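Local atomic coordinates of Beta/gama crystallin family protein (Methanosarcina acetivorans, PDB entry 3HZ2), a protein that binds calcium ions through a single archaeal betagamma-crystallin domain made of two Greek-key motifs. Residues Ser22-Gly26 with Tyr50-Gly54; Gly43-Phe47 with Ser80-Ile84; Gly15-Asp19 with Gly28-Asn32. One frame throughout, in Å; residues are numbered along the deposited sequence.

Interaction 1 (Ser22-Gly26 with Tyr50-Gly54)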
ATOM      1  N   SER A  22      10.346  -3.880  -3.113  1.00 14.97           N
ATOM      2  CA  SER A  22      11.242  -3.448  -2.044  1.00 14.50           C
ATOM      3  C   SER A  22      10.510  -2.429  -1.178  1.00 15.00           C
ATOM      4  O   SER A  22       9.468  -1.906  -1.576  1.00 14.61           O
ATOM      5  CB  SER A  22      12.519  -2.829  -2.627  1.00 15.79           C
ATOM      6  OG  SER A  22      12.224  -1.714  -3.447  1.00 17.59           O
ATOM      7  N   ASP A  23      11.055  -2.144   0.001  1.00 14.66           N
ATOM      8  CA  ASP A  23      10.421  -1.206   0.921  1.00 15.22           C
ATOM      9  C   ASP A  23      10.309   0.218   0.381  1.00 13.92           C
ATOM     10  O   ASP A  23      11.186   0.692  -0.340  1.00 13.39           O
ATOM     11  CB  ASP A  23      11.157  -1.228   2.261  1.00 15.96           C
ATOM     12  CG  ASP A  23      11.126  -2.602   2.909  1.00 18.45           C
ATOM     13  OD1 ASP A  23      10.340  -3.464   2.446  1.00 19.40           O
ATOM     14  OD2 ASP A  23      11.875  -2.822   3.880  1.00 19.14           O
ATOM     15  N   GLN A  24       9.219   0.893   0.744  1.00 13.50           N
ATOM     16  CA  GLN A  24       8.946   2.251   0.280  1.00 12.02           C
ATOM     17  C   GLN A  24       8.695   3.235   1.424  1.00 12.74           C
ATOM     18  O   GLN A  24       7.566   3.372   1.896  1.00 11.69           O
ATOM     19  CB  GLN A  24       7.719   2.235  -0.637  1.00 11.22           C
ATOM     20  CG  GLN A  24       7.855   1.335  -1.856  1.00 12.60           C
ATOM     21  CD  GLN A  24       8.956   1.787  -2.787  1.00 13.76           C
ATOM     22  OE1 GLN A  24       9.087   2.976  -3.066  1.00 13.18           O
ATOM     23  NE2 GLN A  24       9.746   0.842  -3.285  1.00 14.35           N
ATOM     24  N   PRO A  25       9.738   3.951   1.869  1.00 13.17           N
ATOM     25  CA  PRO A  25       9.567   4.911   2.964  1.00 14.11           C
ATOM     26  C   PRO A  25       8.765   6.146   2.568  1.00 15.03           C
ATOM     27  O   PRO A  25       8.455   6.987   3.412  1.00 14.92           O
ATOM     28  CB  PRO A  25      11.005   5.243   3.350  1.00 14.88           C
ATOM     29  CG  PRO A  25      11.718   5.167   2.035  1.00 15.27           C
ATOM     30  CD  PRO A  25      11.138   3.914   1.413  1.00 13.80           C
ATOM     31  N   GLY A  26       8.430   6.244   1.284  1.00 13.70           N
ATOM     32  CA  GLY A  26       7.660   7.374   0.796  1.00 15.30           C
ATOM     33  C   GLY A  26       6.390   6.952   0.072  1.00 16.08           C
ATOM     34  O   GLY A  26       5.717   7.781  -0.542  1.00 16.57           O
ATOM     35  N   TYR A  50       2.307   7.636   8.003  1.00 10.05           N
ATOM     36  CA  TYR A  50       3.254   8.738   7.830  1.00 10.61           C
ATOM     37  C   TYR A  50       4.487   8.253   7.085  1.00 11.68           C
ATOM     38  O   TYR A  50       4.785   7.061   7.097  1.00 11.53           O
ATOM     39  CB  TYR A  50       3.654   9.306   9.196  1.00 13.94           C
ATOM     40  CG  TYR A  50       2.502   9.910   9.973  1.00 15.97           C
ATOM     41  CD1 TYR A  50       2.504   9.913  11.368  1.00 17.91           C
ATOM     42  CD2 TYR A  50       1.409  10.476   9.315  1.00 17.33           C
ATOM     43  CE1 TYR A  50       1.446  10.460  12.088  1.00 18.25           C
ATOM     44  CE2 TYR A  50       0.346  11.030  10.028  1.00 18.70           C
ATOM     45  CZ  TYR A  50       0.372  11.015  11.413  1.00 19.23           C
ATOM     46  OH  TYR A  50      -0.680  11.550  12.121  1.00 23.30           O
ATOM     47  N   ILE A  51       5.208   9.162   6.436  1.00 11.50           N
ATOM     48  CA  ILE A  51       6.404   8.745   5.713  1.00 12.92           C
ATOM     49  C   ILE A  51       7.407   8.194   6.720  1.00 12.31           C
ATOM     50  O   ILE A  51       7.264   8.396   7.929  1.00 11.03           O
ATOM     51  CB  ILE A  51       7.068   9.908   4.934  1.00 15.64           C
ATOM     52  CG1 ILE A  51       7.519  11.000   5.900  1.00 18.26           C
ATOM     53  CG2 ILE A  51       6.100  10.468   3.898  1.00 15.31           C
ATOM     54  CD1 ILE A  51       8.377  12.056   5.243  1.00 20.80           C
ATOM     55  N   ASN A  52       8.410   7.486   6.222  1.00 12.11           N
ATOM     56  CA  ASN A  52       9.433   6.904   7.079  1.00 12.21           C
ATOM     57  C   ASN A  52       8.853   6.014   8.169  1.00 12.11           C
ATOM     58  O   ASN A  52       9.330   6.010   9.304  1.00 11.41           O
ATOM     59  CB  ASN A  52      10.285   8.010   7.700  1.00 14.88           C
ATOM     60  CG  ASN A  52      11.078   8.769   6.662  1.00 16.91           C
ATOM     61  OD1 ASN A  52      11.709   8.166   5.798  1.00 17.54           O
ATOM     62  ND2 ASN A  52      11.058  10.097   6.744  1.00 17.42           N
ATOM     63  N   TYR A  53       7.807   5.275   7.814  1.00 10.91           N
ATOM     64  CA  TYR A  53       7.159   4.338   8.723  1.00  9.92           C
ATOM     65  C   TYR A  53       6.703   4.950  10.044  1.00 10.92           C
ATOM     66  O   TYR A  53       6.963   4.411  11.125  1.00  9.35           O
ATOM     67  CB  TYR A  53       8.104   3.160   8.957  1.00 10.92           C
ATOM     68  CG  TYR A  53       8.736   2.697   7.659  1.00 11.31           C
ATOM     69  CD1 TYR A  53      10.121   2.714   7.487  1.00 12.67           C
ATOM     70  CD2 TYR A  53       7.944   2.320   6.572  1.00 10.00           C
ATOM     71  CE1 TYR A  53      10.698   2.373   6.260  1.00 12.92           C
ATOM     72  CE2 TYR A  53       8.512   1.979   5.344  1.00  8.36           C
ATOM     73  CZ  TYR A  53       9.887   2.010   5.196  1.00 10.09           C
ATOM     74  OH  TYR A  53      10.458   1.699   3.981  1.00 11.17           O
ATOM     75  N   GLY A  54       6.001   6.075   9.949  1.00  9.65           N
ATOM     76  CA  GLY A  54       5.511   6.734  11.144  1.00 10.24           C
ATOM     77  C   GLY A  54       4.009   6.600  11.314  1.00 11.06           C
ATOM     78  O   GLY A  54       3.284   6.293  10.358  1.00 12.44           O
TER
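Two segments without regular secondary structure can still be fixed to each other by one well-aimed backbone bond and one well-placed ring, and the meeting of Ser22-Gly26 with Tyr50-Gly54 is a case in point. The hydrogen bond runs from Asn52 N to Pro25 O at 2.9 Å and is almost linear, with an N-H...O angle of 175°. It joins the residues of closest backbone approach, Pro25 and Asn52, whose CA atoms lie 4.6 Å apart. The apolar contact is between Tyr53 and Pro25, with Pro25 CB 3.9 Å from Tyr53 CZ. Tyr53 OH makes van der Waals contacts, 3.5 Å from both Pro25 CD and Asp23 CB; the 3.2 Å between Tyr53 OH and Pro25 N is packing, since a proline nitrogen has no hydrogen to give. Within the tight turn, Tyr50 and Gly54 exchange backbone hydrogen bonds, Tyr50 N to Gly54 O (2.9 Å) and Gly54 N to Tyr50 O (3.3 Å), while Asn52 and Tyr53 both take positive phi angles. Outside partners complete the setting: Asp23 OD1 accepts from Gln83 N, the Tyr53 ring receives Arg82 in a cation-pi interaction, and the Ile51 side chain comes within about 4 Å of that of Ser79, a calcium ligand. The chemistry implies a division: the main-chain bond fixes the spacing whatever the side chains, while proline and tyrosine supply most of the buried area.

Interaction 2 (Gly43-Phe47 with Ser80-Ile84); sequences GTWRF and SFRQI
Alternation of side chains between the two faces of a beta sheet is well illustrated by Gly43-Phe47 and Ser80-Ile84. Gly43 enters with positive phi (81°, psi 174°); extended strands 45-47 and 80-83 then run antiparallel, axes 4.7 Å apart at closest approach and 161° between directions. Arg46 and Arg82 form the hydrogen-bonded pair (Arg46 N to Arg82 O 2.8 Å; Arg82 N to Arg46 O 3.0 Å), flanked by non-hydrogen-bonded Trp45-Gln83 (CA-CA 4.5 Å) and Phe47-Phe81 (CA-CA 4.3 Å). Ile84 N to Thr44 O, 3.1 Å, extends the ladder. On the aromatic face, the rings of Trp45 (m, chi2 75°) and Phe47 (m, chi2 81°) approach the partner strand; Phe81 is p, chi2 83°. Trp45 CE3 meets the Phe81 ring edge, 3.8 Å from Phe81 CD1; the Phe47 and Phe81 rings are oblique, centroids 5.3 Å apart, planes at 41°. Gln83 CB lies over the Trp45 six-membered ring, 4.3 Å from its centroid (CH-pi); chi1 and chi2, both t, carry the amide away, and a water accepts from Gln83 NE2 (3.1 Å) and Thr44 N (3.0 Å) and donates to Ile84 O (2.6 Å). Opposite, Arg46 is t, t, m, salt-bridged to Asp59, with CG2 of Ile84 (p, t) over its guanidinium; Arg82 (p, t, t) reaches Tyr48 OH. With the aromatics packed on Val5 of the other sheet, this is antiparallel strand pairing within the betagamma-crystallin Greek-key sandwich.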
ATOM      1  N   GLY A  43       3.830 -12.224   0.041  1.00 14.21           N
ATOM      2  CA  GLY A  43       4.413 -11.663   1.244  1.00 13.74           C
ATOM      3  C   GLY A  43       3.389 -10.866   2.025  1.00 13.98           C
ATOM      4  O   GLY A  43       2.255 -10.690   1.575  1.00 14.07           O
ATOM      5  N   THR A  44       3.779 -10.403   3.206  1.00 13.55           N
ATOM      6  CA  THR A  44       2.894  -9.600   4.035  1.00 13.38           C
ATOM      7  C   THR A  44       3.501  -8.208   4.085  1.00 11.43           C
ATOM      8  O   THR A  44       4.704  -8.055   4.301  1.00 11.42           O
ATOM      9  CB  THR A  44       2.783 -10.156   5.462  1.00 15.99           C
ATOM     10  OG1 THR A  44       2.282 -11.498   5.411  1.00 19.17           O
ATOM     11  CG2 THR A  44       1.832  -9.305   6.289  1.00 17.50           C
ATOM     12  N   TRP A  45       2.671  -7.197   3.870  1.00  9.01           N
ATOM     13  CA  TRP A  45       3.151  -5.826   3.866  1.00  9.25           C
ATOM     14  C   TRP A  45       2.473  -4.950   4.904  1.00  9.51           C
ATOM     15  O   TRP A  45       1.273  -5.072   5.158  1.00 10.86           O
ATOM     16  CB  TRP A  45       2.952  -5.206   2.483  1.00  9.81           C
ATOM     17  CG  TRP A  45       3.771  -5.850   1.404  1.00  9.65           C
ATOM     18  CD1 TRP A  45       3.544  -7.056   0.806  1.00  9.27           C
ATOM     19  CD2 TRP A  45       4.949  -5.315   0.797  1.00  9.20           C
ATOM     20  NE1 TRP A  45       4.511  -7.304  -0.142  1.00  8.23           N
ATOM     21  CE2 TRP A  45       5.385  -6.250  -0.168  1.00  9.16           C
ATOM     22  CE3 TRP A  45       5.681  -4.131   0.974  1.00  8.61           C
ATOM     23  CZ2 TRP A  45       6.522  -6.038  -0.956  1.00  9.61           C
ATOM     24  CZ3 TRP A  45       6.811  -3.921   0.193  1.00 10.23           C
ATOM     25  CH2 TRP A  45       7.220  -4.873  -0.763  1.00  8.90           C
ATOM     26  N   ARG A  46       3.258  -4.057   5.493  1.00  9.29           N
ATOM     27  CA  ARG A  46       2.766  -3.131   6.500  1.00  9.67           C
ATOM     28  C   ARG A  46       2.685  -1.729   5.918  1.00  9.08           C
ATOM     29  O   ARG A  46       3.659  -1.227   5.350  1.00 10.38           O
ATOM     30  CB  ARG A  46       3.701  -3.135   7.709  1.00  9.58           C
ATOM     31  CG  ARG A  46       3.370  -2.078   8.743  1.00 10.90           C
ATOM     32  CD  ARG A  46       4.151  -2.325  10.021  1.00 11.42           C
ATOM     33  NE  ARG A  46       3.770  -3.589  10.642  1.00 13.74           N
ATOM     34  CZ  ARG A  46       4.263  -4.026  11.794  1.00 16.24           C
ATOM     35  NH1 ARG A  46       5.159  -3.296  12.442  1.00 16.73           N
ATOM     36  NH2 ARG A  46       3.855  -5.182  12.302  1.00 14.64           N
ATOM     37  N   PHE A  47       1.522  -1.099   6.062  1.00  9.12           N
ATOM     38  CA  PHE A  47       1.311   0.245   5.546  1.00  8.21           C
ATOM     39  C   PHE A  47       1.192   1.242   6.693  1.00  8.85           C
ATOM     40  O   PHE A  47       0.419   1.036   7.623  1.00 10.81           O
ATOM     41  CB  PHE A  47       0.055   0.274   4.667  1.00  9.22           C
ATOM     42  CG  PHE A  47       0.121  -0.683   3.510  1.00  9.21           C
ATOM     43  CD1 PHE A  47      -0.155  -2.035   3.691  1.00  8.84           C
ATOM     44  CD2 PHE A  47       0.532  -0.244   2.253  1.00  8.89           C
ATOM     45  CE1 PHE A  47      -0.019  -2.943   2.636  1.00  9.31           C
ATOM     46  CE2 PHE A  47       0.672  -1.141   1.195  1.00  9.83           C
ATOM     47  CZ  PHE A  47       0.397  -2.493   1.388  1.00  9.60           C
ATOM     48  N   SER A  80       3.844   5.367   3.555  1.00  8.22           N
ATOM     49  CA  SER A  80       5.018   4.509   3.487  1.00  7.20           C
ATOM     50  C   SER A  80       4.594   3.078   3.751  1.00  7.48           C
ATOM     51  O   SER A  80       3.561   2.831   4.367  1.00  7.81           O
ATOM     52  CB  SER A  80       6.091   4.938   4.505  1.00  5.12           C
ATOM     53  OG  SER A  80       5.635   4.818   5.844  1.00  7.75           O
ATOM     54  N   PHE A  81       5.369   2.131   3.245  1.00  7.24           N
ATOM     55  CA  PHE A  81       5.059   0.728   3.470  1.00  8.62           C
ATOM     56  C   PHE A  81       6.288  -0.134   3.259  1.00  9.30           C
ATOM     57  O   PHE A  81       7.180   0.212   2.482  1.00 10.11           O
ATOM     58  CB  PHE A  81       3.881   0.263   2.585  1.00  8.75           C
ATOM     59  CG  PHE A  81       4.085   0.457   1.101  1.00 10.33           C
ATOM     60  CD1 PHE A  81       4.800  -0.472   0.348  1.00  9.28           C
ATOM     61  CD2 PHE A  81       3.525   1.553   0.451  1.00  8.93           C
ATOM     62  CE1 PHE A  81       4.950  -0.313  -1.029  1.00 10.51           C
ATOM     63  CE2 PHE A  81       3.669   1.723  -0.924  1.00 11.15           C
ATOM     64  CZ  PHE A  81       4.382   0.789  -1.665  1.00 10.81           C
ATOM     65  N   ARG A  82       6.344  -1.245   3.984  1.00 10.14           N
ATOM     66  CA  ARG A  82       7.471  -2.153   3.884  1.00 12.23           C
ATOM     67  C   ARG A  82       7.055  -3.579   4.178  1.00 13.22           C
ATOM     68  O   ARG A  82       5.991  -3.836   4.748  1.00 12.59           O
ATOM     69  CB  ARG A  82       8.579  -1.734   4.853  1.00 12.66           C
ATOM     70  CG  ARG A  82       8.162  -1.720   6.314  1.00 15.18           C
ATOM     71  CD  ARG A  82       9.326  -1.291   7.194  1.00 19.65           C
ATOM     72  NE  ARG A  82       8.902  -0.954   8.551  1.00 22.28           N
ATOM     73  CZ  ARG A  82       9.700  -0.412   9.469  1.00 23.39           C
ATOM     74  NH1 ARG A  82      10.968  -0.147   9.173  1.00 23.58           N
ATOM     75  NH2 ARG A  82       9.230  -0.125  10.677  1.00 20.51           N
ATOM     76  N   GLN A  83       7.918  -4.505   3.785  1.00 15.16           N
ATOM     77  CA  GLN A  83       7.679  -5.922   3.981  1.00 16.76           C
ATOM     78  C   GLN A  83       7.928  -6.306   5.437  1.00 17.29           C
ATOM     79  O   GLN A  83       8.796  -5.735   6.100  1.00 16.69           O
ATOM     80  CB  GLN A  83       8.619  -6.715   3.075  1.00 17.41           C
ATOM     81  CG  GLN A  83       8.226  -8.160   2.870  1.00 20.73           C
ATOM     82  CD  GLN A  83       9.320  -8.948   2.180  1.00 21.71           C
ATOM     83  OE1 GLN A  83       9.992  -8.441   1.277  1.00 19.90           O
ATOM     84  NE2 GLN A  83       9.500 -10.198   2.594  1.00 21.88           N
ATOM     85  N   ILE A  84       7.162  -7.272   5.937  1.00 18.27           N
ATOM     86  CA  ILE A  84       7.333  -7.740   7.308  1.00 19.74           C
ATOM     87  C   ILE A  84       7.204  -9.256   7.386  1.00 21.40           C
ATOM     88  O   ILE A  84       6.830  -9.868   6.361  1.00 21.53           O
ATOM     89  CB  ILE A  84       6.299  -7.109   8.264  1.00 19.29           C
ATOM     90  CG1 ILE A  84       4.880  -7.399   7.773  1.00 19.42           C
ATOM     91  CG2 ILE A  84       6.549  -5.610   8.380  1.00 20.94           C
ATOM     92  CD1 ILE A  84       3.799  -6.903   8.714  1.00 20.65           C
ATOM     93  OXT ILE A  84       7.473  -9.811   8.473  1.00 22.49           O
TER
HETATM   94  O   HOH W   1       6.710 -10.701   3.886  1.00 20.72           O

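Interaction 3 (Gly15-Asp19 with Gly28-Asn32)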
ATOM      1  N   GLY A  15      -6.107   4.620 -11.905  1.00 10.00           N
ATOM      2  CA  GLY A  15      -5.127   5.687 -11.773  1.00  9.05           C
ATOM      3  C   GLY A  15      -3.674   5.254 -11.777  1.00 10.05           C
ATOM      4  O   GLY A  15      -3.329   4.175 -12.264  1.00  9.64           O
ATOM      5  N   LYS A  16      -2.815   6.115 -11.241  1.00 10.30           N
ATOM      6  CA  LYS A  16      -1.385   5.833 -11.164  1.00 12.93           C
ATOM      7  C   LYS A  16      -1.176   4.588 -10.307  1.00 13.31           C
ATOM      8  O   LYS A  16      -1.868   4.391  -9.309  1.00 11.67           O
ATOM      9  CB  LYS A  16      -0.651   7.022 -10.533  1.00 14.26           C
ATOM     10  CG  LYS A  16       0.857   6.842 -10.402  1.00 18.78           C
ATOM     11  CD  LYS A  16       1.537   6.794 -11.763  1.00 23.48           C
ATOM     12  CE  LYS A  16       3.027   6.493 -11.636  1.00 27.07           C
ATOM     13  NZ  LYS A  16       3.727   7.498 -10.788  1.00 29.46           N
ATOM     14  N   SER A  17      -0.238   3.738 -10.709  1.00 12.17           N
ATOM     15  CA  SER A  17       0.044   2.533  -9.942  1.00 11.90           C
ATOM     16  C   SER A  17       1.544   2.388  -9.772  1.00 11.21           C
ATOM     17  O   SER A  17       2.322   2.974 -10.526  1.00 10.23           O
ATOM     18  CB  SER A  17      -0.522   1.293 -10.640  1.00 11.45           C
ATOM     19  OG  SER A  17       0.188   0.993 -11.825  1.00 12.78           O
ATOM     20  N   PHE A  18       1.945   1.617  -8.769  1.00 10.61           N
ATOM     21  CA  PHE A  18       3.359   1.385  -8.499  1.00 11.33           C
ATOM     22  C   PHE A  18       3.547  -0.056  -8.062  1.00 12.38           C
ATOM     23  O   PHE A  18       2.905  -0.515  -7.119  1.00 11.24           O
ATOM     24  CB  PHE A  18       3.862   2.312  -7.390  1.00 13.02           C
ATOM     25  CG  PHE A  18       5.336   2.187  -7.124  1.00 13.94           C
ATOM     26  CD1 PHE A  18       6.263   2.674  -8.040  1.00 15.10           C
ATOM     27  CD2 PHE A  18       5.799   1.558  -5.972  1.00 14.29           C
ATOM     28  CE1 PHE A  18       7.636   2.538  -7.812  1.00 16.83           C
ATOM     29  CE2 PHE A  18       7.166   1.415  -5.734  1.00 15.39           C
ATOM     30  CZ  PHE A  18       8.087   1.906  -6.658  1.00 14.14           C
ATOM     31  N   ASP A  19       4.429  -0.766  -8.755  1.00 12.89           N
ATOM     32  CA  ASP A  19       4.710  -2.162  -8.441  1.00 14.80           C
ATOM     33  C   ASP A  19       5.953  -2.193  -7.556  1.00 14.47           C
ATOM     34  O   ASP A  19       7.057  -1.919  -8.021  1.00 15.61           O
ATOM     35  CB  ASP A  19       4.966  -2.943  -9.731  1.00 17.16           C
ATOM     36  CG  ASP A  19       4.939  -4.444  -9.522  1.00 20.31           C
ATOM     37  OD1 ASP A  19       5.451  -4.912  -8.488  1.00 20.41           O
ATOM     38  OD2 ASP A  19       4.413  -5.156 -10.402  1.00 24.20           O
ATOM     39  N   GLY A  28       6.175   4.984  -2.549  1.00 19.28           N
ATOM     40  CA  GLY A  28       6.332   4.815  -3.981  1.00 21.63           C
ATOM     41  C   GLY A  28       6.455   6.077  -4.814  1.00 24.55           C
ATOM     42  O   GLY A  28       6.742   7.158  -4.299  1.00 25.88           O
ATOM     43  N   ASP A  29       6.226   5.923  -6.115  1.00 24.98           N
ATOM     44  CA  ASP A  29       6.321   7.020  -7.073  1.00 25.50           C
ATOM     45  C   ASP A  29       5.101   7.942  -7.083  1.00 23.37           C
ATOM     46  O   ASP A  29       4.079   7.625  -7.687  1.00 23.24           O
ATOM     47  CB  ASP A  29       6.540   6.445  -8.476  1.00 28.27           C
ATOM     48  CG  ASP A  29       6.816   7.515  -9.515  1.00 32.14           C
ATOM     49  OD1 ASP A  29       6.960   7.161 -10.705  1.00 35.21           O
ATOM     50  OD2 ASP A  29       6.894   8.708  -9.149  1.00 35.13           O
ATOM     51  N   ASN A  30       5.223   9.087  -6.418  1.00 22.13           N
ATOM     52  CA  ASN A  30       4.147  10.074  -6.355  1.00 22.11           C
ATOM     53  C   ASN A  30       2.788   9.535  -5.918  1.00 20.41           C
ATOM     54  O   ASN A  30       1.747   9.976  -6.416  1.00 19.95           O
ATOM     55  CB  ASN A  30       4.003  10.773  -7.711  1.00 27.09           C
ATOM     56  CG  ASN A  30       5.067  11.831  -7.937  1.00 31.16           C
ATOM     57  OD1 ASN A  30       5.161  12.410  -9.019  1.00 36.56           O
ATOM     58  ND2 ASN A  30       5.872  12.094  -6.911  1.00 35.32           N
ATOM     59  N   LEU A  31       2.790   8.594  -4.982  1.00 16.17           N
ATOM     60  CA  LEU A  31       1.542   8.024  -4.491  1.00 15.05           C
ATOM     61  C   LEU A  31       1.324   8.276  -3.007  1.00 14.27           C
ATOM     62  O   LEU A  31       0.496   7.622  -2.378  1.00 13.34           O
ATOM     63  CB  LEU A  31       1.499   6.518  -4.770  1.00 15.92           C
ATOM     64  CG  LEU A  31       1.243   6.160  -6.236  1.00 15.58           C
ATOM     65  CD1 LEU A  31       1.469   4.675  -6.461  1.00 17.06           C
ATOM     66  CD2 LEU A  31      -0.176   6.552  -6.607  1.00 16.15           C
ATOM     67  N   ASN A  32       2.071   9.217  -2.441  1.00 13.96           N
ATOM     68  CA  ASN A  32       1.904   9.533  -1.031  1.00 13.05           C
ATOM     69  C   ASN A  32       0.542  10.198  -0.828  1.00 12.82           C
ATOM     70  O   ASN A  32       0.186  11.144  -1.534  1.00 11.03           O
ATOM     71  CB  ASN A  32       3.022  10.458  -0.554  1.00 15.90           C
ATOM     72  CG  ASN A  32       2.845  10.879   0.886  1.00 16.54           C
ATOM     73  OD1 ASN A  32       2.296  10.135   1.698  1.00 16.05           O
ATOM     74  ND2 ASN A  32       3.321  12.074   1.217  1.00 18.64           N
TER
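Lysine often serves two purposes at once, its methylenes packing against apolar neighbours while its ammonium group seeks charge; Lys16, with 80 Å² buried here, does both. Its NZ donates a 3.1 Å hydrogen bond to Asp29 O and forms a salt bridge with Asp29 OD1 at 3.3 Å, so one residue offers both a main-chain and a side-chain oxygen. Phe18, burying 69 Å², presents a ring face to the backbone of the 28-32 loop: Gly28 CA sits 4.0 Å from the ring centroid in a CH-pi contact, and Asp29 N is 3.8 Å from Phe18 CD1. Gly28 has phi 98° and psi -162°, and a CB there would collide with Phe18 CD2, so the ring can approach this closely because the position has no side chain. Leu31, with 64 Å² buried, packs against both residues, its CD1 3.5 Å from Phe18 CB and its CD2 3.9 Å from Lys16 CG. Around this pairing, Lys16 N is hydrogen-bonded to OE2 of the calcium ligand Glu9, Phe18 pairs through its backbone with Val7, and Leu31 also touches Val7. The loop that precedes strand 37-42 is thereby folded back over edge strand 17-20 and its neighbour, strand 4-8.

In the fold
The three contacts show chemistry following position within one betagamma-crystallin domain. Interaction 2 is the most buried: regular strand pairing in the three-stranded sheet, with an aromatic face turned to the core. Interactions 1 and 3 lie at the surface: interaction 1 joins two loops by a lone main-chain bond with tyrosine and proline, interaction 3 a loop to an edge strand by a lysine-aspartate pair and a ring over glycine. Both segments of interaction 1 meet strand 80-83 of interaction 2 through probable hydrogen bonds, Gln24 N to Phe81 O (2.8 Å) and Tyr50 O to Ser80 OG (2.7 Å). Gln24 CD, 3.5 Å from Phe18 CE2, ties interaction 1 to interaction 3, whereas interactions 2 and 3 do not touch.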